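Local coordinates for protein flavin prenyltransferase UbiX (Methanocaldococcus jannaschii, PDB 6M8V) that binds FMN and probably transfers a dimethylallyl group from dimethylallyl phosphate to the flavin, making the prenylated FMN used by UbiD-type decarboxylases, at residues Cys6-Ser11 against Val79-Cys84; Ser11-Ala16 against Glu43-Asp48; Ile117-Met122 against Val142-Pro147. All blocks are in the same frame, centred on the assembly; numbering follows the deposited sequence.

How the contacts relate
From the N terminus, strand 2-7 runs out into the loop at 8-12 and then helix 13-22. Contact 2 closes first, when the end of helix 35-45 returns to the start of helix 13-22. Contact 1 closes later, when strand 78-84 pairs beside strand 2-7, so the loop of contact 2 lies wholly within that of contact 1, and the two share Ser11. Contact 3 follows in series, joining strand 114-119 to the chain after strand 141-142. Strands 78-84 and 114-119 are neighbours, so contacts 1 and 3 belong to one parallel sheet, while contact 2 ties together helices packed beside it. All three reach FMN.

Contact 1: Cys6-Ser11 against Val79-Cys84; sequences CITGAS and VVVVPC. With FMN (flavin mononucleotide), chain B.
Parallel strand pairing makes the tight half of this contact. Cys6 sits across from Val81 and bonds to the residues on either side of it: its N donates to Val80 O at 2.8 Å (167° at the hydrogen), nearly along the C=O axis, and Val82 N returns a bond to Cys6 O at 2.9 Å. The Cys6 sulfur, anti to its own carbonyl carbon (chi1 -51°), rests on Val79 CG1 at 3.9 Å, on the face covered by helix 100-110. On the other face Ile7 CG2 comes up to Pro83 CD, the two side chains crossing obliquely; the peptide bond before Pro83 is cis, and here the second strand turns a corner. The Thr8 hydroxyl fastens that corner. It takes the crowded position between backbone N and carbonyl carbon (chi1 63°), and from there OG1 donates to Pro83 O at 2.6 Å, in the carbonyl plane on a lone pair. Ser85 N, just past the second segment, also bonds this OG1, so the hydroxyl both donates and accepts.

These are central strands of a Rossmann-like flavoprotein sheet, and the cofactor lies where such folds bind it, at the C-terminal ends of the strands. Here the two chains part and the packing across them loosens. Gly9, centre of an inverse gamma turn, does not touch Val79-Cys84 at all; its N makes a very short bond of 2.4 Å to FMN O1P, and its O receives FMN O2'. A beta carbon at this position would probably collide with that ribityl hydroxyl. Ala10 bridges the two zones, its CB set 4.1 Å from Pro83 CG and 3.5 Å from FMN C4. Beyond it, Ser11 N donates to FMN O4 at 3.1 Å.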
loop_
_atom_site.group_PDB
_atom_site.type_symbol
_atom_site.label_atom_id
_atom_site.label_comp_id
_atom_site.label_asym_id
_atom_site.label_seq_id
_atom_site.Cartn_x
_atom_site.Cartn_y
_atom_site.Cartn_z
ATOM N N CYS A 6 31.263 -12.209 -4.728
ATOM C CA CYS A 6 30.559 -12.516 -5.967
ATOM C C CYS A 6 30.754 -11.362 -6.938
ATOM O O CYS A 6 30.353 -10.231 -6.644
ATOM C CB CYS A 6 29.066 -12.750 -5.709
ATOM S SG CYS A 6 28.668 -13.932 -4.381
ATOM N N ILE A 7 31.346 -11.651 -8.093
ATOM C CA ILE A 7 31.595 -10.656 -9.132
ATOM C C ILE A 7 30.586 -10.873 -10.249
ATOM O O ILE A 7 30.544 -11.949 -10.854
ATOM C CB ILE A 7 33.030 -10.745 -9.679
ATOM C CG1 ILE A 7 34.034 -10.949 -8.540
ATOM C CG2 ILE A 7 33.363 -9.500 -10.494
ATOM C CD1 ILE A 7 35.494 -10.981 -8.996
ATOM N N THR A 8 29.788 -9.852 -10.542
ATOM C CA THR A 8 28.816 -9.926 -11.625
ATOM C C THR A 8 29.183 -8.936 -12.722
ATOM O O THR A 8 30.039 -8.063 -12.551
ATOM C CB THR A 8 27.387 -9.670 -11.120
ATOM O OG1 THR A 8 27.281 -8.340 -10.597
ATOM C CG2 THR A 8 27.019 -10.671 -10.042
ATOM N N GLY A 9 28.520 -9.090 -13.864
ATOM C CA GLY A 9 28.871 -8.339 -15.053
ATOM C C GLY A 9 28.457 -6.883 -15.047
ATOM O O GLY A 9 27.521 -6.494 -15.741
ATOM N N ALA A 10 29.151 -6.059 -14.274
ATOM C CA ALA A 10 28.946 -4.624 -14.326
ATOM C C ALA A 10 30.307 -3.954 -14.277
ATOM O O ALA A 10 31.294 -4.547 -13.839
ATOM C CB ALA A 10 28.044 -4.128 -13.186
ATOM N N SER A 11 30.358 -2.715 -14.757
ATOM C CA SER A 11 31.617 -1.986 -14.772
ATOM C C SER A 11 32.129 -1.780 -13.351
ATOM O O SER A 11 31.356 -1.670 -12.395
ATOM C CB SER A 11 31.445 -0.636 -15.470
ATOM O OG SER A 11 32.700 0.005 -15.648
ATOM N N VAL A 79 28.377 -12.153 2.585
ATOM C CA VAL A 79 28.410 -12.160 1.130
ATOM C C VAL A 79 28.640 -10.735 0.661
ATOM O O VAL A 79 28.029 -9.797 1.184
ATOM C CB VAL A 79 27.101 -12.713 0.530
ATOM C CG1 VAL A 79 27.197 -12.784 -0.987
ATOM C CG2 VAL A 79 26.799 -14.069 1.109
ATOM N N VAL A 80 29.523 -10.567 -0.318
ATOM C CA VAL A 80 29.742 -9.276 -0.955
ATOM C C VAL A 80 29.568 -9.461 -2.452
ATOM O O VAL A 80 30.318 -10.218 -3.077
ATOM C CB VAL A 80 31.127 -8.685 -0.645
ATOM C CG1 VAL A 80 31.199 -7.243 -1.149
ATOM C CG2 VAL A 80 31.409 -8.744 0.848
ATOM N N VAL A 81 28.582 -8.779 -3.022
ATOM C CA VAL A 81 28.358 -8.772 -4.459
ATOM C C VAL A 81 28.959 -7.471 -4.977
ATOM O O VAL A 81 28.390 -6.391 -4.790
ATOM C CB VAL A 81 26.873 -8.904 -4.802
ATOM C CG1 VAL A 81 26.697 -9.157 -6.291
ATOM C CG2 VAL A 81 26.249 -10.028 -3.987
ATOM N N VAL A 82 30.123 -7.576 -5.615
ATOM C CA VAL A 82 30.871 -6.406 -6.068
ATOM C C VAL A 82 31.529 -6.695 -7.413
ATOM O O VAL A 82 32.284 -7.670 -7.539
ATOM C CB VAL A 82 31.922 -5.978 -5.030
ATOM C CG1 VAL A 82 32.771 -7.170 -4.592
ATOM C CG2 VAL A 82 32.800 -4.885 -5.604
ATOM N N PRO A 83 31.226 -5.920 -8.462
ATOM C CA PRO A 83 30.085 -5.004 -8.464
ATOM C C PRO A 83 28.795 -5.793 -8.678
ATOM O O PRO A 83 28.871 -6.961 -9.058
ATOM C CB PRO A 83 30.384 -4.085 -9.645
ATOM C CG PRO A 83 31.137 -4.965 -10.592
ATOM C CD PRO A 83 31.988 -5.852 -9.722
ATOM N N CYS A 84 27.639 -5.183 -8.442
ATOM C CA CYS A 84 26.357 -5.854 -8.613
ATOM C C CYS A 84 25.685 -5.304 -9.862
ATOM O O CYS A 84 25.364 -4.113 -9.920
ATOM C CB CYS A 84 25.458 -5.656 -7.391
ATOM S SG CYS A 84 23.922 -6.623 -7.433
HETATM N N1 FMN B . 24.923 -3.803 -16.295
HETATM C C2 FMN B . 24.725 -2.993 -15.196
HETATM O O2 FMN B . 23.691 -3.141 -14.567
HETATM N N3 FMN B . 25.659 -2.038 -14.809
HETATM C C4 FMN B . 26.826 -1.913 -15.552
HETATM O O4 FMN B . 27.705 -1.095 -15.264
HETATM C C4A FMN B . 27.025 -2.728 -16.657
HETATM N N5 FMN B . 28.183 -2.578 -17.375
HETATM C C5A FMN B . 28.404 -3.373 -18.470
HETATM C C6 FMN B . 29.581 -3.204 -19.173
HETATM C C7 FMN B . 29.826 -3.989 -20.282
HETATM C C7M FMN B . 31.103 -3.800 -21.031
HETATM C C8 FMN B . 28.902 -4.944 -20.686
HETATM C C8M FMN B . 29.198 -5.785 -21.889
HETATM C C9 FMN B . 27.717 -5.116 -19.978
HETATM C C9A FMN B . 27.466 -4.326 -18.862
HETATM N N10 FMN B . 26.296 -4.484 -18.140
HETATM C C10 FMN B . 26.077 -3.675 -17.037
HETATM C "C1'" FMN B . 25.266 -5.501 -18.563
HETATM C "C2'" FMN B . 25.281 -6.750 -17.688
HETATM O "O2'" FMN B . 26.529 -7.397 -17.801
HETATM C "C3'" FMN B . 24.189 -7.729 -18.087
HETATM O "O3'" FMN B . 22.939 -7.280 -17.603
HETATM C "C4'" FMN B . 24.501 -9.140 -17.586
HETATM O "O4'" FMN B . 23.448 -10.004 -17.943
HETATM C "C5'" FMN B . 24.734 -9.221 -16.080
HETATM O "O5'" FMN B . 24.782 -10.584 -15.703
HETATM P P FMN B . 25.477 -11.070 -14.329
HETATM O O1P FMN B . 26.947 -10.772 -14.395
HETATM O O2P FMN B . 24.874 -10.288 -13.186
HETATM O O3P FMN B . 25.238 -12.546 -14.129
#

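Contact 2: Ser11-Ala16 against Glu43-Asp48; sequences SGVIYA and EELDID. With FMN (flavin mononucleotide), chain B.
Helix 13-22 begins just after a left-handed Gly12 (phi 97°, psi 29°), and the last turn of helix 35-45 lies against that start, closest at Ile14 and Leu45 with their CA atoms 7.1 Å apart. In this Rossmann-like fold the loop after the first strand leads into the first helix beside the flavin, and a single glutamate from the next helix holds that loop. Glu44 reaches over with its chain extended beyond CG, and its carboxylate holds the Ser11 side chain with one oxygen and the following backbone N-H with the other. OE2 takes the hydroxyl of Ser11 OG at 2.5 Å, and OE1 takes Gly12 N at 3.0 Å in a fairly straight bond (161°). Both oxygens use their syn lone pairs, making the carboxylate a two-pronged acceptor. The Ser11 hydroxyl stands anti to its own backbone N, and besides donating to Glu44 it accepts from Phe149 N of the second subunit. With these donors and the N-terminal end of helix 13-22 close by, the carboxylate is likely to be favoured in its charged form. An alanine at Glu44 would remove both oxygens and would probably leave the Ser11 hydroxyl and the Gly12 N-H less firmly held, in the loop whose Ser11 N bonds the flavin.

Further from FMN the contact turns apolar. Leu45 forks over the helix start: its CD1 meets Val13 CG2 at 4.0 Å, the two side chains crossing obliquely, and its CD2 meets Ile14 CB. Val13 CG2 also touches Glu44 OE1, so this methyl lines one flank of the acid group. Between the helices a single water accepts from Ile14 N at 2.6 Å and donates to Glu44 OE1 at 2.9 Å.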
loop_
_atom_site.group_PDB
_atom_site.type_symbol
_atom_site.label_atom_id
_atom_site.label_comp_id
_atom_site.label_asym_id
_atom_site.label_seq_id
_atom_site.Cartn_x
_atom_site.Cartn_y
_atom_site.Cartn_z
ATOM N N SER A 11 30.358 -2.715 -14.757
ATOM C CA SER A 11 31.617 -1.986 -14.772
ATOM C C SER A 11 32.129 -1.780 -13.351
ATOM O O SER A 11 31.356 -1.670 -12.395
ATOM C CB SER A 11 31.445 -0.636 -15.470
ATOM O OG SER A 11 32.700 0.005 -15.648
ATOM N N GLY A 12 33.446 -1.734 -13.215
ATOM C CA GLY A 12 34.068 -1.537 -11.929
ATOM C C GLY A 12 34.525 -2.794 -11.231
ATOM O O GLY A 12 34.556 -2.817 -9.996
ATOM N N VAL A 13 34.881 -3.842 -11.977
ATOM C CA VAL A 13 35.420 -5.048 -11.362
ATOM C C VAL A 13 36.746 -4.802 -10.659
ATOM O O VAL A 13 37.196 -5.660 -9.891
ATOM C CB VAL A 13 35.583 -6.164 -12.416
ATOM C CG1 VAL A 13 34.223 -6.746 -12.785
ATOM C CG2 VAL A 13 36.297 -5.633 -13.651
ATOM N N ILE A 14 37.383 -3.650 -10.897
ATOM C CA ILE A 14 38.597 -3.303 -10.161
ATOM C C ILE A 14 38.327 -3.251 -8.664
ATOM O O ILE A 14 39.210 -3.563 -7.856
ATOM C CB ILE A 14 39.174 -1.968 -10.676
ATOM C CG1 ILE A 14 40.506 -1.662 -9.992
ATOM C CG2 ILE A 14 38.180 -0.831 -10.472
ATOM C CD1 ILE A 14 41.210 -0.457 -10.563
ATOM N N TYR A 15 37.110 -2.867 -8.265
ATOM C CA TYR A 15 36.759 -2.901 -6.851
ATOM C C TYR A 15 36.850 -4.316 -6.301
ATOM O O TYR A 15 37.353 -4.528 -5.193
ATOM C CB TYR A 15 35.350 -2.351 -6.632
ATOM C CG TYR A 15 35.160 -0.880 -6.917
ATOM C CD1 TYR A 15 35.837 0.086 -6.186
ATOM C CD2 TYR A 15 34.262 -0.456 -7.890
ATOM C CE1 TYR A 15 35.647 1.434 -6.442
ATOM C CE2 TYR A 15 34.064 0.887 -8.145
ATOM C CZ TYR A 15 34.760 1.826 -7.418
ATOM O OH TYR A 15 34.559 3.160 -7.670
ATOM N N ALA A 16 36.364 -5.299 -7.061
ATOM C CA ALA A 16 36.418 -6.683 -6.599
ATOM C C ALA A 16 37.856 -7.182 -6.518
ATOM O O ALA A 16 38.214 -7.914 -5.587
ATOM C CB ALA A 16 35.589 -7.577 -7.519
ATOM N N GLU A 43 38.016 -7.214 -20.338
ATOM C CA GLU A 43 37.951 -5.962 -21.082
ATOM C C GLU A 43 38.465 -4.784 -20.263
ATOM O O GLU A 43 39.167 -3.919 -20.795
ATOM C CB GLU A 43 36.518 -5.700 -21.543
ATOM C CG GLU A 43 36.401 -4.606 -22.592
ATOM C CD GLU A 43 36.842 -5.064 -23.971
ATOM O OE1 GLU A 43 37.294 -6.224 -24.109
ATOM O OE2 GLU A 43 36.734 -4.260 -24.921
ATOM N N GLU A 44 38.133 -4.732 -18.977
ATOM C CA GLU A 44 38.462 -3.576 -18.153
ATOM C C GLU A 44 39.805 -3.704 -17.448
ATOM O O GLU A 44 40.449 -2.685 -17.174
ATOM C CB GLU A 44 37.368 -3.339 -17.103
ATOM C CG GLU A 44 36.066 -2.780 -17.663
ATOM C CD GLU A 44 35.096 -2.337 -16.575
ATOM O OE1 GLU A 44 35.346 -2.623 -15.383
ATOM O OE2 GLU A 44 34.079 -1.698 -16.915
ATOM N N LEU A 45 40.232 -4.920 -17.125
ATOM C CA LEU A 45 41.486 -5.131 -16.420
ATOM C C LEU A 45 42.574 -5.716 -17.313
ATOM O O LEU A 45 43.706 -5.892 -16.852
ATOM C CB LEU A 45 41.256 -6.034 -15.203
ATOM C CG LEU A 45 40.315 -5.442 -14.149
ATOM C CD1 LEU A 45 40.147 -6.376 -12.959
ATOM C CD2 LEU A 45 40.821 -4.081 -13.698
ATOM N N ASP A 46 42.251 -6.022 -18.575
ATOM C CA ASP A 46 43.212 -6.518 -19.566
ATOM C C ASP A 46 44.008 -7.710 -19.043
ATOM O O ASP A 46 45.141 -7.959 -19.462
ATOM C CB ASP A 46 44.144 -5.402 -20.043
ATOM C CG ASP A 46 43.435 -4.399 -20.938
ATOM O OD1 ASP A 46 43.600 -3.180 -20.719
ATOM O OD2 ASP A 46 42.701 -4.832 -21.853
ATOM N N ILE A 47 43.409 -8.455 -18.120
ATOM C CA ILE A 47 43.961 -9.703 -17.620
ATOM C C ILE A 47 42.886 -10.768 -17.754
ATOM O O ILE A 47 41.687 -10.473 -17.731
ATOM C CB ILE A 47 44.435 -9.588 -16.155
ATOM C CG1 ILE A 47 43.269 -9.180 -15.253
ATOM C CG2 ILE A 47 45.579 -8.596 -16.041
ATOM C CD1 ILE A 47 43.494 -9.475 -13.788
ATOM N N ASP A 48 43.319 -12.013 -17.904
ATOM C CA ASP A 48 42.364 -13.106 -17.975
ATOM C C ASP A 48 41.708 -13.319 -16.615
ATOM O O ASP A 48 42.304 -13.055 -15.566
ATOM C CB ASP A 48 43.046 -14.385 -18.449
ATOM C CG ASP A 48 42.066 -15.513 -18.657
ATOM O OD1 ASP A 48 41.390 -15.531 -19.710
ATOM O OD2 ASP A 48 41.966 -16.375 -17.763
HETATM N N1 FMN B . 24.923 -3.803 -16.295
HETATM C C2 FMN B . 24.725 -2.993 -15.196
HETATM O O2 FMN B . 23.691 -3.141 -14.567
HETATM N N3 FMN B . 25.659 -2.038 -14.809
HETATM C C4 FMN B . 26.826 -1.913 -15.552
HETATM O O4 FMN B . 27.705 -1.095 -15.264
HETATM C C4A FMN B . 27.025 -2.728 -16.657
HETATM N N5 FMN B . 28.183 -2.578 -17.375
HETATM C C5A FMN B . 28.404 -3.373 -18.470
HETATM C C6 FMN B . 29.581 -3.204 -19.173
HETATM C C7 FMN B . 29.826 -3.989 -20.282
HETATM C C7M FMN B . 31.103 -3.800 -21.031
HETATM C C8 FMN B . 28.902 -4.944 -20.686
HETATM C C8M FMN B . 29.198 -5.785 -21.889
HETATM C C9 FMN B . 27.717 -5.116 -19.978
HETATM C C9A FMN B . 27.466 -4.326 -18.862
HETATM N N10 FMN B . 26.296 -4.484 -18.140
HETATM C C10 FMN B . 26.077 -3.675 -17.037
HETATM C "C1'" FMN B . 25.266 -5.501 -18.563
HETATM C "C2'" FMN B . 25.281 -6.750 -17.688
HETATM O "O2'" FMN B . 26.529 -7.397 -17.801
HETATM C "C3'" FMN B . 24.189 -7.729 -18.087
HETATM O "O3'" FMN B . 22.939 -7.280 -17.603
HETATM C "C4'" FMN B . 24.501 -9.140 -17.586
HETATM O "O4'" FMN B . 23.448 -10.004 -17.943
HETATM C "C5'" FMN B . 24.734 -9.221 -16.080
HETATM O "O5'" FMN B . 24.782 -10.584 -15.703
HETATM P P FMN B . 25.477 -11.070 -14.329
HETATM O O1P FMN B . 26.947 -10.772 -14.395
HETATM O O2P FMN B . 24.874 -10.288 -13.186
HETATM O O3P FMN B . 25.238 -12.546 -14.129
HETATM O O HOH W 1 37.194 -2.382 -13.195
#

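Contact 3: Ile117-Met122 against Val142-Pro147; sequences IMPREM and VMPPIP. With FMN (flavin mononucleotide), chain B; PO4 (phosphate ion), chain C.
Met118 wraps itself around a carbonyl. Its side chain leaves anti to its own carbonyl carbon and bends at chi3 (63°), so that CB, CG and CE all curl about Met143 O, with CB at 3.2 Å and CE at 3.3 Å. A short parallel pairing lies just before it: Met143 N donates to Ile117 O at 2.7 Å, almost along the C=O axis, and Ile117 CD1 lies alongside Val142 CG2.

Past the pairing, ring fits against ring. Pro119 crosses Pro144 obliquely, Pro119 CD lying 3.9 Å from Pro144 CD. Pro144 CB pushes up to Pro119 O at 3.2 Å. Pro145 CD fills the hollow formed by Met118 CB, Met118 O and Pro119 O, and the bent chain of Arg120 crosses Pro145 at about a right angle, setting CG on Pro145 CG at 3.6 Å. From that perch the guanidinium presents its edge to the flavin, NH2 meeting FMN O4 in plane at 2.7 Å and 175°, while Arg120 O accepts from FMN N3 at 2.8 Å. NH1 turns to Ile146 O of the second subunit, so Arg120 joins the flavin to the subunit interface.

The Ile117-Val142 pairing sets short strand 141-142, outermost at this end of the chain's Rossmann-like sheet, beside strand 114-119. Helix 126-137 packs against Ile117, Pro119 and Val142, and helix 156-171 against Met118 and Met143.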
loop_
_atom_site.group_PDB
_atom_site.type_symbol
_atom_site.label_atom_id
_atom_site.label_comp_id
_atom_site.label_asym_id
_atom_site.label_seq_id
_atom_site.Cartn_x
_atom_site.Cartn_y
_atom_site.Cartn_z
ATOM N N ILE A 117 25.660 -5.624 -1.091
ATOM C CA ILE A 117 25.551 -5.526 -2.542
ATOM C C ILE A 117 26.000 -4.137 -2.961
ATOM O O ILE A 117 25.714 -3.150 -2.277
ATOM C CB ILE A 117 24.119 -5.816 -3.042
ATOM C CG1 ILE A 117 23.127 -4.821 -2.450
ATOM C CG2 ILE A 117 23.706 -7.232 -2.675
ATOM C CD1 ILE A 117 21.777 -4.820 -3.147
ATOM N N MET A 118 26.701 -4.061 -4.091
ATOM C CA MET A 118 27.268 -2.811 -4.601
ATOM C C MET A 118 26.782 -2.578 -6.025
ATOM O O MET A 118 27.528 -2.782 -6.993
ATOM C CB MET A 118 28.795 -2.854 -4.536
ATOM C CG MET A 118 29.295 -3.406 -3.213
ATOM S SD MET A 118 31.030 -3.083 -2.891
ATOM C CE MET A 118 31.062 -1.292 -2.818
ATOM N N PRO A 119 25.533 -2.142 -6.195
ATOM C CA PRO A 119 24.995 -1.952 -7.550
ATOM C C PRO A 119 25.682 -0.794 -8.262
ATOM O O PRO A 119 25.787 0.310 -7.726
ATOM C CB PRO A 119 23.509 -1.667 -7.303
ATOM C CG PRO A 119 23.466 -1.116 -5.921
ATOM C CD PRO A 119 24.548 -1.808 -5.151
ATOM N N ARG A 120 26.148 -1.056 -9.483
ATOM C CA ARG A 120 26.895 -0.090 -10.287
ATOM C C ARG A 120 26.068 0.253 -11.519
ATOM O O ARG A 120 25.963 -0.555 -12.450
ATOM C CB ARG A 120 28.262 -0.650 -10.687
ATOM C CG ARG A 120 29.442 0.344 -10.637
ATOM C CD ARG A 120 29.292 1.535 -11.603
ATOM N NE ARG A 120 28.760 1.154 -12.905
ATOM C CZ ARG A 120 28.386 2.012 -13.848
ATOM N NH1 ARG A 120 28.486 3.318 -13.645
ATOM N NH2 ARG A 120 27.891 1.557 -14.994
ATOM N N GLU A 121 25.493 1.450 -11.522
ATOM C CA GLU A 121 24.678 1.926 -12.627
ATOM C C GLU A 121 24.523 3.430 -12.483
ATOM O O GLU A 121 24.575 3.965 -11.371
ATOM C CB GLU A 121 23.301 1.245 -12.653
ATOM C CG GLU A 121 22.466 1.565 -13.887
ATOM C CD GLU A 121 23.258 1.394 -15.176
ATOM O OE1 GLU A 121 23.917 2.368 -15.609
ATOM O OE2 GLU A 121 23.221 0.286 -15.756
ATOM N N MET A 122 24.330 4.101 -13.609
ATOM C CA MET A 122 24.158 5.541 -13.559
ATOM C C MET A 122 23.512 6.024 -14.852
ATOM O O MET A 122 24.026 5.749 -15.944
ATOM C CB MET A 122 25.507 6.218 -13.326
ATOM C CG MET A 122 25.430 7.695 -13.041
ATOM S SD MET A 122 27.083 8.411 -12.926
ATOM C CE MET A 122 26.656 10.132 -12.792
ATOM N N VAL A 142 23.015 -1.989 1.214
ATOM C CA VAL A 142 23.013 -1.583 -0.186
ATOM C C VAL A 142 24.048 -0.479 -0.343
ATOM O O VAL A 142 23.893 0.620 0.197
ATOM C CB VAL A 142 21.623 -1.125 -0.640
ATOM C CG1 VAL A 142 21.687 -0.607 -2.065
ATOM C CG2 VAL A 142 20.625 -2.280 -0.528
ATOM N N MET A 143 25.100 -0.766 -1.104
ATOM C CA MET A 143 26.320 0.035 -1.078
ATOM C C MET A 143 26.871 0.229 -2.488
ATOM O O MET A 143 27.930 -0.299 -2.829
ATOM C CB MET A 143 27.355 -0.647 -0.182
ATOM C CG MET A 143 28.373 0.275 0.403
ATOM S SD MET A 143 29.467 -0.651 1.479
ATOM C CE MET A 143 30.418 0.694 2.174
ATOM N N PRO A 144 26.178 1.001 -3.321
ATOM C CA PRO A 144 26.751 1.338 -4.639
ATOM C C PRO A 144 28.093 2.025 -4.474
ATOM O O PRO A 144 28.277 2.832 -3.550
ATOM C CB PRO A 144 25.709 2.286 -5.260
ATOM C CG PRO A 144 24.784 2.666 -4.146
ATOM C CD PRO A 144 24.829 1.563 -3.141
ATOM N N PRO A 145 29.061 1.722 -5.337
ATOM C CA PRO A 145 30.395 2.326 -5.187
ATOM C C PRO A 145 30.378 3.806 -5.526
ATOM O O PRO A 145 30.494 4.193 -6.693
ATOM C CB PRO A 145 31.262 1.522 -6.165
ATOM C CG PRO A 145 30.297 1.041 -7.220
ATOM C CD PRO A 145 28.970 0.832 -6.511
ATOM N N ILE A 146 30.209 4.638 -4.505
ATOM C CA ILE A 146 30.115 6.084 -4.674
ATOM C C ILE A 146 31.252 6.725 -3.887
ATOM O O ILE A 146 31.092 7.041 -2.697
ATOM C CB ILE A 146 28.745 6.610 -4.225
ATOM C CG1 ILE A 146 27.639 5.729 -4.811
ATOM C CG2 ILE A 146 28.564 8.044 -4.669
ATOM C CD1 ILE A 146 26.245 6.118 -4.393
ATOM N N PRO A 147 32.412 6.920 -4.506
ATOM C CA PRO A 147 33.549 7.483 -3.772
ATOM C C PRO A 147 33.251 8.878 -3.248
ATOM O O PRO A 147 32.471 9.635 -3.831
ATOM C CB PRO A 147 34.673 7.503 -4.814
ATOM C CG PRO A 147 33.999 7.358 -6.140
ATOM C CD PRO A 147 32.753 6.572 -5.894
HETATM N N1 FMN B . 24.923 -3.803 -16.295
HETATM C C2 FMN B . 24.725 -2.993 -15.196
HETATM O O2 FMN B . 23.691 -3.141 -14.567
HETATM N N3 FMN B . 25.659 -2.038 -14.809
HETATM C C4 FMN B . 26.826 -1.913 -15.552
HETATM O O4 FMN B . 27.705 -1.095 -15.264
HETATM C C4A FMN B . 27.025 -2.728 -16.657
HETATM N N5 FMN B . 28.183 -2.578 -17.375
HETATM C C5A FMN B . 28.404 -3.373 -18.470
HETATM C C6 FMN B . 29.581 -3.204 -19.173
HETATM C C7 FMN B . 29.826 -3.989 -20.282
HETATM C C7M FMN B . 31.103 -3.800 -21.031
HETATM C C8 FMN B . 28.902 -4.944 -20.686
HETATM C C8M FMN B . 29.198 -5.785 -21.889
HETATM C C9 FMN B . 27.717 -5.116 -19.978
HETATM C C9A FMN B . 27.466 -4.326 -18.862
HETATM N N10 FMN B . 26.296 -4.484 -18.140
HETATM C C10 FMN B . 26.077 -3.675 -17.037
HETATM C "C1'" FMN B . 25.266 -5.501 -18.563
HETATM C "C2'" FMN B . 25.281 -6.750 -17.688
HETATM O "O2'" FMN B . 26.529 -7.397 -17.801
HETATM C "C3'" FMN B . 24.189 -7.729 -18.087
HETATM O "O3'" FMN B . 22.939 -7.280 -17.603
HETATM C "C4'" FMN B . 24.501 -9.140 -17.586
HETATM O "O4'" FMN B . 23.448 -10.004 -17.943
HETATM C "C5'" FMN B . 24.734 -9.221 -16.080
HETATM O "O5'" FMN B . 24.782 -10.584 -15.703
HETATM P P FMN B . 25.477 -11.070 -14.329
HETATM O O1P FMN B . 26.947 -10.772 -14.395
HETATM O O2P FMN B . 24.874 -10.288 -13.186
HETATM O O3P FMN B . 25.238 -12.546 -14.129
HETATM P P PO4 C . 26.209 2.466 -18.584
HETATM O O1 PO4 C . 26.821 1.521 -19.594
HETATM O O2 PO4 C . 27.117 3.654 -18.357
HETATM O O3 PO4 C . 24.874 2.963 -19.094
HETATM O O4 PO4 C . 26.017 1.719 -17.284
#